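Serine acetyltransferase (PDB 3Q1X) probably transfers an acetyl group from acetyl-CoA to L-serine, which it binds, in the first step of cysteine biosynthesis. Local coordinates at residues V133-I138 / R152-S157. Numbering follows the deposited sequence.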
loop_
_atom_site.group_PDB
_atom_site.type_symbol
_atom_site.label_atom_id
_atom_site.label_comp_id
_atom_site.label_asym_id
_atom_site.label_seq_id
_atom_site.Cartn_x
_atom_site.Cartn_y
_atom_site.Cartn_z
ATOM N N VAL A 133 14.543 0.136 -2.663
ATOM C CA VAL A 133 15.860 -0.397 -3.011
ATOM C C VAL A 133 16.940 -0.027 -1.994
ATOM O O VAL A 133 17.814 -0.846 -1.732
ATOM C CB VAL A 133 16.291 -0.074 -4.483
ATOM C CG1 VAL A 133 15.336 -0.725 -5.474
ATOM C CG2 VAL A 133 16.408 1.395 -4.728
ATOM N N ILE A 134 16.852 1.179 -1.417
ATOM C CA ILE A 134 17.737 1.613 -0.328
ATOM C C ILE A 134 17.726 0.616 0.824
ATOM O O ILE A 134 18.774 0.193 1.308
ATOM C CB ILE A 134 17.331 2.997 0.234
ATOM C CG1 ILE A 134 17.626 4.123 -0.756
ATOM C CG2 ILE A 134 18.036 3.282 1.545
ATOM C CD1 ILE A 134 17.123 5.500 -0.288
ATOM N N VAL A 135 16.524 0.265 1.266
ATOM C CA VAL A 135 16.369 -0.645 2.382
ATOM C C VAL A 135 16.703 -2.068 1.927
ATOM O O VAL A 135 17.420 -2.780 2.620
ATOM C CB VAL A 135 14.975 -0.519 3.019
ATOM C CG1 VAL A 135 14.813 -1.499 4.151
ATOM C CG2 VAL A 135 14.731 0.925 3.506
ATOM N N TYR A 136 16.235 -2.466 0.741
ATOM C CA TYR A 136 16.563 -3.792 0.213
ATOM C C TYR A 136 18.072 -4.093 0.198
ATOM O O TYR A 136 18.498 -5.204 0.543
ATOM C CB TYR A 136 16.005 -4.024 -1.201
ATOM C CG TYR A 136 16.819 -5.077 -1.929
ATOM C CD1 TYR A 136 16.641 -6.440 -1.661
ATOM C CD2 TYR A 136 17.834 -4.706 -2.819
ATOM C CE1 TYR A 136 17.441 -7.409 -2.292
ATOM C CE2 TYR A 136 18.636 -5.664 -3.445
ATOM C CZ TYR A 136 18.434 -7.006 -3.176
ATOM O OH TYR A 136 19.232 -7.946 -3.796
ATOM N N ARG A 137 18.876 -3.115 -0.207
ATOM C CA ARG A 137 20.295 -3.387 -0.386
ATOM C C ARG A 137 20.971 -3.690 0.949
ATOM O O ARG A 137 21.919 -4.489 1.018
ATOM C CB ARG A 137 20.977 -2.265 -1.176
ATOM C CG ARG A 137 20.492 -2.244 -2.635
ATOM C CD ARG A 137 21.522 -1.680 -3.607
ATOM N NE ARG A 137 20.970 -1.550 -4.959
ATOM C CZ ARG A 137 20.875 -2.553 -5.831
ATOM N NH1 ARG A 137 21.312 -3.773 -5.507
ATOM N NH2 ARG A 137 20.360 -2.333 -7.030
ATOM N N ILE A 138 20.447 -3.092 2.015
ATOM C CA ILE A 138 20.935 -3.402 3.357
ATOM C C ILE A 138 20.351 -4.723 3.872
ATOM O O ILE A 138 21.099 -5.575 4.355
ATOM C CB ILE A 138 20.742 -2.218 4.332
ATOM C CG1 ILE A 138 21.848 -1.165 4.112
ATOM C CG2 ILE A 138 20.740 -2.695 5.783
ATOM C CD1 ILE A 138 21.690 -0.306 2.864
ATOM N N ARG A 152 13.598 -9.934 6.931
ATOM C CA ARG A 152 12.236 -9.985 6.411
ATOM C C ARG A 152 11.335 -8.907 7.023
ATOM O O ARG A 152 10.550 -8.283 6.305
ATOM C CB ARG A 152 11.613 -11.374 6.585
ATOM C CG ARG A 152 10.157 -11.440 6.118
ATOM C CD ARG A 152 9.993 -11.258 4.601
ATOM N NE ARG A 152 8.590 -11.380 4.185
ATOM C CZ ARG A 152 7.969 -12.526 3.904
ATOM N NH1 ARG A 152 8.610 -13.690 3.974
ATOM N NH2 ARG A 152 6.693 -12.509 3.550
ATOM N N GLU A 153 11.461 -8.675 8.337
ATOM C CA GLU A 153 10.671 -7.648 9.026
ATOM C C GLU A 153 10.949 -6.263 8.447
ATOM O O GLU A 153 10.033 -5.479 8.204
ATOM C CB GLU A 153 10.970 -7.640 10.527
ATOM C CG GLU A 153 10.081 -6.698 11.331
ATOM C CD GLU A 153 10.143 -6.977 12.822
ATOM O OE1 GLU A 153 11.262 -7.060 13.375
ATOM O OE2 GLU A 153 9.075 -7.123 13.436
ATOM N N MET A 154 12.230 -5.985 8.225
ATOM C CA MET A 154 12.651 -4.733 7.605
ATOM C C MET A 154 11.977 -4.535 6.249
ATOM O O MET A 154 11.436 -3.463 5.962
ATOM C CB MET A 154 14.168 -4.725 7.440
ATOM C CG MET A 154 14.750 -3.362 7.115
ATOM S SD MET A 154 16.509 -3.418 6.690
ATOM C CE MET A 154 17.057 -4.681 7.797
ATOM N N MET A 155 11.986 -5.578 5.422
ATOM C CA MET A 155 11.349 -5.479 4.105
ATOM C C MET A 155 9.816 -5.411 4.163
ATOM O O MET A 155 9.179 -4.863 3.254
ATOM C CB MET A 155 11.801 -6.611 3.185
ATOM C CG MET A 155 13.268 -6.568 2.817
ATOM S SD MET A 155 13.869 -4.952 2.342
ATOM C CE MET A 155 13.008 -4.705 0.784
ATOM N N GLU A 156 9.220 -5.929 5.235
ATOM C CA GLU A 156 7.782 -5.741 5.450
ATOM C C GLU A 156 7.415 -4.286 5.799
ATOM O O GLU A 156 6.298 -3.822 5.498
ATOM C CB GLU A 156 7.241 -6.718 6.496
ATOM C CG GLU A 156 7.115 -8.169 6.001
ATOM C CD GLU A 156 6.330 -8.324 4.712
ATOM O OE1 GLU A 156 5.394 -7.538 4.452
ATOM O OE2 GLU A 156 6.654 -9.260 3.958
ATOM N N SER A 157 8.350 -3.559 6.410
ATOM C CA SER A 157 8.205 -2.103 6.549
ATOM C C SER A 157 8.165 -1.419 5.178
ATOM O O SER A 157 7.300 -0.584 4.910
ATOM C CB SER A 157 9.309 -1.503 7.415
ATOM O OG SER A 157 9.178 -1.900 8.765
#
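The side chains of V135, Y136 and I138 meet those of M154 and M155 through carbon and sulphur atoms, so the contact is apolar packing between two helices. The helix segments 133-138 and 152-157 run antiparallel, at an angle of 177° with axes 9.7 Å apart at closest approach; the register is set at Y136 and M155, whose CA atoms lie 6.7 Å apart.

Two methionines supply one side. M154 has CG anti to its backbone N (chi1 -166°) and reaches V135, whose CG1 lies 3.5 Å from M154 CG and 3.6 Å from M154 SD; the two side chains cross obliquely. I138 CG2 touches M154 SD more loosely. M155 folds differently: its bend at chi2 brings SD against the backbone CA and N of Y136, 3.6 Å from CA, and the bend at chi3 sets CE 3.7 Å from Y136 CB. The methionine thus rests on the backbone and CB of Y136, while the tyrosine ring leads away and its OH is hydrogen-bonded to A170 O.

Within segment 152-157, R152 and E156 form a salt bridge. R152 grips E156 side-on, NE and NH2 both donating to OE2; the NE bond is 2.9 Å long and fairly straight at 164°, and OE2 lies in the guanidinium plane.

All five touching residues are buried. M154 and M155 also touch A139 of helix 128-144, I138 packs on helices 36-45 and 82-113, and E153 forms a salt bridge with R125 of a second subunit. Helices 128-144 and 150-162 make an antiparallel helical hairpin just before the left-handed beta-helix, and R137, bonded to I172 O and K173 O, ties it to the first coil.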